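Local coordinates for protein homoserine dehydrogenase (Thermoplasma acidophilum, PDB 3ING) that binds NADPH and probably catalyses the NADP-dependent interconversion of aspartate semialdehyde and homoserine in threonine and methionine biosynthesis, at residues A116-L121 and A215-I220. Residues are numbered along the deposited sequence; the frame is centred on the assembly and turned at random.
Sequences ANKSGL and ARKSVI. With NDP (NADPH dihydro-nicotinamide-adenine-dinucleotide phosphate), chain C.
K118 and K217 meet tip to tip beside the nicotinamide of NADPH, with K118 NZ 2.8 Å from K217 NZ. The two nitrogens are close but not hydrogen-bonded to each other; each has its own partner, K118 NZ a salt bridge to D213 and K217 NZ a hydrogen bond to the carbonyl of T144. The K118 chain runs extended past CG and lays its CE 3.4 Å from C6N of the nicotinamide ring. K217 is extended as far as CE, and only its last torsion bends (chi4 -71°), turning NZ toward the tip of K118. Nearer the backbones, the bases of the side chains pack: K118 CB lies against R216 CB, and I220 CD1 touches both K118 CB and L121 CB and reaches K118 O at 3.9 Å. I220 CG1 also touches L121 CB at 3.8 Å, an apolar seam between helices 119-135 and 212-226. At the flank of this seam one water, in the plane of the R216 guanidinium, accepts from R216 NE (2.8 Å) and donates to S119 OG (3.1 Å), which is also hydrogen-bonded to the carbonyl oxygen of S93, while D207 takes R216 NH1 in a salt bridge. Just before K118 in the chain, N117 OD1 receives S119 N at 2.8 Å, capping the turn into helix 119-135; N117 ND2 is tied to E99 and T90, and A116 O lies 3.2 Å from C1D of the nicotinamide ribose. The contact thus joins the Rossmann-type nucleotide-binding domain to the helix bearing K217, the predicted proton donor, placing both lysines at the nicotinamide end of the cofactor cleft, consistent with the active site of homoserine dehydrogenases.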
ATOM      1  N   ALA A 116     -16.509  -5.667  -6.417  1.00 21.77           N
ATOM      2  CA  ALA A 116     -16.838  -4.749  -5.300  1.00 21.39           C
ATOM      3  C   ALA A 116     -17.928  -5.336  -4.402  1.00 19.31           C
ATOM      4  O   ALA A 116     -18.148  -4.868  -3.285  1.00 20.46           O
ATOM      5  CB  ALA A 116     -17.359  -3.366  -5.875  1.00 19.40           C
ATOM      6  N   ASN A 117     -18.622  -6.336  -4.915  1.00 20.75           N
ATOM      7  CA  ASN A 117     -19.725  -6.975  -4.209  1.00 19.50           C
ATOM      8  C   ASN A 117     -19.148  -7.961  -3.180  1.00 20.51           C
ATOM      9  O   ASN A 117     -18.308  -8.777  -3.516  1.00 21.68           O
ATOM     10  CB  ASN A 117     -20.654  -7.621  -5.254  1.00 20.88           C
ATOM     11  CG  ASN A 117     -21.762  -8.499  -4.642  1.00 23.67           C
ATOM     12  OD1 ASN A 117     -21.541  -9.140  -3.653  1.00 26.47           O
ATOM     13  ND2 ASN A 117     -22.919  -8.543  -5.278  1.00 21.98           N
ATOM     14  N   LYS A 118     -19.596  -7.846  -1.922  1.00 20.26           N
ATOM     15  CA  LYS A 118     -19.069  -8.612  -0.794  1.00 23.98           C
ATOM     16  C   LYS A 118     -19.795  -9.908  -0.517  1.00 24.26           C
ATOM     17  O   LYS A 118     -19.286 -10.746   0.240  1.00 24.18           O
ATOM     18  CB  LYS A 118     -19.165  -7.749   0.466  1.00 24.48           C
ATOM     19  CG  LYS A 118     -18.469  -6.423   0.239  1.00 32.30           C
ATOM     20  CD  LYS A 118     -18.929  -5.327   1.168  1.00 37.55           C
ATOM     21  CE  LYS A 118     -18.689  -3.955   0.499  1.00 37.47           C
ATOM     22  NZ  LYS A 118     -19.232  -2.830   1.311  1.00 38.96           N
ATOM     23  N   SER A 119     -20.986 -10.081  -1.085  1.00 20.27           N
ATOM     24  CA  SER A 119     -21.854 -11.204  -0.656  1.00 22.25           C
ATOM     25  C   SER A 119     -21.403 -12.580  -1.145  1.00 22.52           C
ATOM     26  O   SER A 119     -21.510 -13.579  -0.433  1.00 23.06           O
ATOM     27  CB  SER A 119     -23.272 -10.954  -1.133  1.00 25.55           C
ATOM     28  OG  SER A 119     -24.152 -11.946  -0.638  1.00 25.12           O
ATOM     29  N   GLY A 120     -20.933 -12.650  -2.380  1.00 21.92           N
ATOM     30  CA  GLY A 120     -20.420 -13.919  -2.907  1.00 22.04           C
ATOM     31  C   GLY A 120     -19.284 -14.428  -2.058  1.00 20.90           C
ATOM     32  O   GLY A 120     -19.335 -15.514  -1.566  1.00 19.69           O
ATOM     33  N   LEU A 121     -18.266 -13.592  -1.838  1.00 20.77           N
ATOM     34  CA  LEU A 121     -17.111 -13.995  -1.056  1.00 20.92           C
ATOM     35  C   LEU A 121     -17.432 -14.221   0.403  1.00 20.59           C
ATOM     36  O   LEU A 121     -16.814 -15.048   1.044  1.00 22.03           O
ATOM     37  CB  LEU A 121     -16.004 -12.937  -1.187  1.00 19.30           C
ATOM     38  CG  LEU A 121     -15.400 -12.785  -2.588  1.00 21.72           C
ATOM     39  CD1 LEU A 121     -14.456 -11.589  -2.666  1.00 18.79           C
ATOM     40  CD2 LEU A 121     -14.711 -14.103  -3.032  1.00 20.48           C
ATOM     41  N   ALA A 215     -19.910  -7.442   8.777  1.00 20.89           N
ATOM     42  CA  ALA A 215     -19.731  -8.873   8.936  1.00 22.09           C
ATOM     43  C   ALA A 215     -19.173  -9.487   7.673  1.00 21.54           C
ATOM     44  O   ALA A 215     -18.272 -10.289   7.761  1.00 20.81           O
ATOM     45  CB  ALA A 215     -21.017  -9.577   9.346  1.00 20.53           C
ATOM     46  N   ARG A 216     -19.712  -9.115   6.512  1.00 22.37           N
ATOM     47  CA  ARG A 216     -19.250  -9.652   5.245  1.00 22.65           C
ATOM     48  C   ARG A 216     -17.790  -9.312   5.054  1.00 21.84           C
ATOM     49  O   ARG A 216     -16.993 -10.138   4.644  1.00 20.83           O
ATOM     50  CB  ARG A 216     -20.082  -9.107   4.069  1.00 23.87           C
ATOM     51  CG  ARG A 216     -21.530  -9.641   4.025  1.00 22.81           C
ATOM     52  CD  ARG A 216     -22.300  -8.781   3.044  1.00 21.67           C
ATOM     53  NE  ARG A 216     -23.680  -9.223   2.890  1.00 26.61           N
ATOM     54  CZ  ARG A 216     -24.696  -8.391   2.634  1.00 28.31           C
ATOM     55  NH1 ARG A 216     -24.530  -7.059   2.611  1.00 26.30           N
ATOM     56  NH2 ARG A 216     -25.899  -8.872   2.519  1.00 28.91           N
ATOM     57  N   LYS A 217     -17.434  -8.076   5.374  1.00 23.26           N
ATOM     58  CA  LYS A 217     -16.057  -7.631   5.217  1.00 20.35           C
ATOM     59  C   LYS A 217     -15.156  -8.459   6.124  1.00 20.99           C
ATOM     60  O   LYS A 217     -14.063  -8.800   5.743  1.00 22.19           O
ATOM     61  CB  LYS A 217     -15.923  -6.125   5.523  1.00 18.90           C
ATOM     62  CG  LYS A 217     -16.692  -5.236   4.585  1.00 24.12           C
ATOM     63  CD  LYS A 217     -16.524  -3.754   4.934  1.00 26.40           C
ATOM     64  CE  LYS A 217     -17.307  -2.875   3.943  1.00 25.60           C
ATOM     65  NZ  LYS A 217     -16.719  -2.830   2.587  1.00 34.06           N
ATOM     66  N   SER A 218     -15.637  -8.819   7.312  1.00 21.22           N
ATOM     67  CA  SER A 218     -14.810  -9.529   8.253  1.00 20.06           C
ATOM     68  C   SER A 218     -14.487 -10.941   7.787  1.00 21.40           C
ATOM     69  O   SER A 218     -13.420 -11.469   8.134  1.00 20.51           O
ATOM     70  CB  SER A 218     -15.449  -9.572   9.664  1.00 22.94           C
ATOM     71  OG  SER A 218     -16.552 -10.480   9.782  1.00 17.60           O
ATOM     72  N   VAL A 219     -15.416 -11.548   7.032  1.00 23.48           N
ATOM     73  CA  VAL A 219     -15.226 -12.901   6.456  1.00 23.07           C
ATOM     74  C   VAL A 219     -14.129 -12.835   5.412  1.00 23.38           C
ATOM     75  O   VAL A 219     -13.239 -13.659   5.383  1.00 20.01           O
ATOM     76  CB  VAL A 219     -16.493 -13.446   5.794  1.00 19.87           C
ATOM     77  CG1 VAL A 219     -16.209 -14.743   5.045  1.00 22.28           C
ATOM     78  CG2 VAL A 219     -17.597 -13.634   6.830  1.00 16.99           C
ATOM     79  N   ILE A 220     -14.236 -11.867   4.529  1.00 21.75           N
ATOM     80  CA  ILE A 220     -13.267 -11.695   3.457  1.00 20.61           C
ATOM     81  C   ILE A 220     -11.882 -11.465   4.061  1.00 21.88           C
ATOM     82  O   ILE A 220     -10.896 -12.073   3.629  1.00 19.08           O
ATOM     83  CB  ILE A 220     -13.686 -10.544   2.503  1.00 21.49           C
ATOM     84  CG1 ILE A 220     -15.025 -10.885   1.865  1.00 20.41           C
ATOM     85  CG2 ILE A 220     -12.552 -10.243   1.423  1.00 18.67           C
ATOM     86  CD1 ILE A 220     -15.666  -9.743   1.114  1.00 16.59           C
TER
HETATM   87  PA  NDP C 326     -26.235   0.626  -6.594  1.00 23.13           P
HETATM   88  O1A NDP C 326     -26.083   2.090  -6.691  1.00 20.48           O
HETATM   89  O2A NDP C 326     -27.520   0.127  -6.050  1.00 20.11           O
HETATM   90  O5B NDP C 326     -26.038  -0.054  -8.040  1.00 21.40           O
HETATM   91  C5B NDP C 326     -26.231  -1.423  -8.332  1.00 22.01           C
HETATM   92  C4B NDP C 326     -26.201  -1.650  -9.835  1.00 22.11           C
HETATM   93  O4B NDP C 326     -26.489  -2.985 -10.160  1.00 23.09           O
HETATM   94  C3B NDP C 326     -27.295  -0.851 -10.558  1.00 20.62           C
HETATM   95  O3B NDP C 326     -26.925  -0.589 -11.903  1.00 21.58           O
HETATM   96  C2B NDP C 326     -28.459  -1.782 -10.523  1.00 19.44           C
HETATM   97  O2B NDP C 326     -29.418  -1.547 -11.516  1.00 24.11           O
HETATM   98  C1B NDP C 326     -27.748  -3.074 -10.824  1.00 18.91           C
HETATM   99  N9A NDP C 326     -28.432  -4.278 -10.370  1.00 23.58           N
HETATM  100  C8A NDP C 326     -29.258  -4.492  -9.301  1.00 26.33           C
HETATM  101  N7A NDP C 326     -29.579  -5.824  -9.285  1.00 23.13           N
HETATM  102  C5A NDP C 326     -28.963  -6.421 -10.315  1.00 26.50           C
HETATM  103  C6A NDP C 326     -28.988  -7.736 -10.731  1.00 28.98           C
HETATM  104  N6A NDP C 326     -29.436  -8.691  -9.920  1.00 41.16           N
HETATM  105  N1A NDP C 326     -28.240  -8.020 -11.817  1.00 25.79           N
HETATM  106  C2A NDP C 326     -27.530  -7.073 -12.526  1.00 29.38           C
HETATM  107  N3A NDP C 326     -27.487  -5.752 -12.121  1.00 27.05           N
HETATM  108  C4A NDP C 326     -28.223  -5.475 -11.005  1.00 22.86           C
HETATM  109  O3  NDP C 326     -25.025   0.011  -5.732  1.00 14.44           O
HETATM  110  PN  NDP C 326     -23.578   0.675  -5.508  1.00 19.47           P
HETATM  111  O1N NDP C 326     -23.679   1.717  -4.442  1.00 22.62           O
HETATM  112  O2N NDP C 326     -23.049   1.033  -6.860  1.00 19.22           O
HETATM  113  O5D NDP C 326     -22.713  -0.549  -4.884  1.00 21.32           O
HETATM  114  C5D NDP C 326     -22.416  -1.605  -5.799  1.00 22.36           C
HETATM  115  C4D NDP C 326     -21.629  -2.687  -5.068  1.00 23.30           C
HETATM  116  O4D NDP C 326     -20.437  -2.102  -4.594  1.00 22.88           O
HETATM  117  C3D NDP C 326     -22.324  -3.239  -3.852  1.00 20.76           C
HETATM  118  O3D NDP C 326     -22.241  -4.666  -3.757  1.00 18.82           O
HETATM  119  C2D NDP C 326     -21.646  -2.546  -2.687  1.00 20.15           C
HETATM  120  O2D NDP C 326     -21.685  -3.297  -1.504  1.00 20.22           O
HETATM  121  C1D NDP C 326     -20.240  -2.386  -3.217  1.00 18.29           C
HETATM  122  N1N NDP C 326     -19.477  -1.344  -2.553  1.00 18.16           N
HETATM  123  C2N NDP C 326     -19.961  -0.062  -2.534  1.00 20.41           C
HETATM  124  C3N NDP C 326     -19.378   0.936  -1.767  1.00 24.90           C
HETATM  125  C7N NDP C 326     -19.866   2.327  -1.910  1.00 27.90           C
HETATM  126  O7N NDP C 326     -18.915   3.317  -1.800  1.00 34.74           O
HETATM  127  N7N NDP C 326     -21.116   2.610  -2.252  1.00 26.05           N
HETATM  128  C4N NDP C 326     -17.979   0.757  -1.186  1.00 25.56           C
HETATM  129  C5N NDP C 326     -17.528  -0.672  -1.296  1.00 19.13           C
HETATM  130  C6N NDP C 326     -18.266  -1.638  -1.976  1.00 17.90           C
HETATM  131  P2B NDP C 326     -30.118  -0.123 -11.750  1.00 35.51           P
HETATM  132  O1X NDP C 326     -31.181  -0.516 -12.740  1.00 36.04           O
HETATM  133  O2X NDP C 326     -29.104   0.984 -12.162  1.00 27.68           O
HETATM  134  O3X NDP C 326     -30.695   0.216 -10.412  1.00 20.80           O
HETATM  135  O   HOH W   1     -24.808 -11.690   2.390  1.00 44.51           O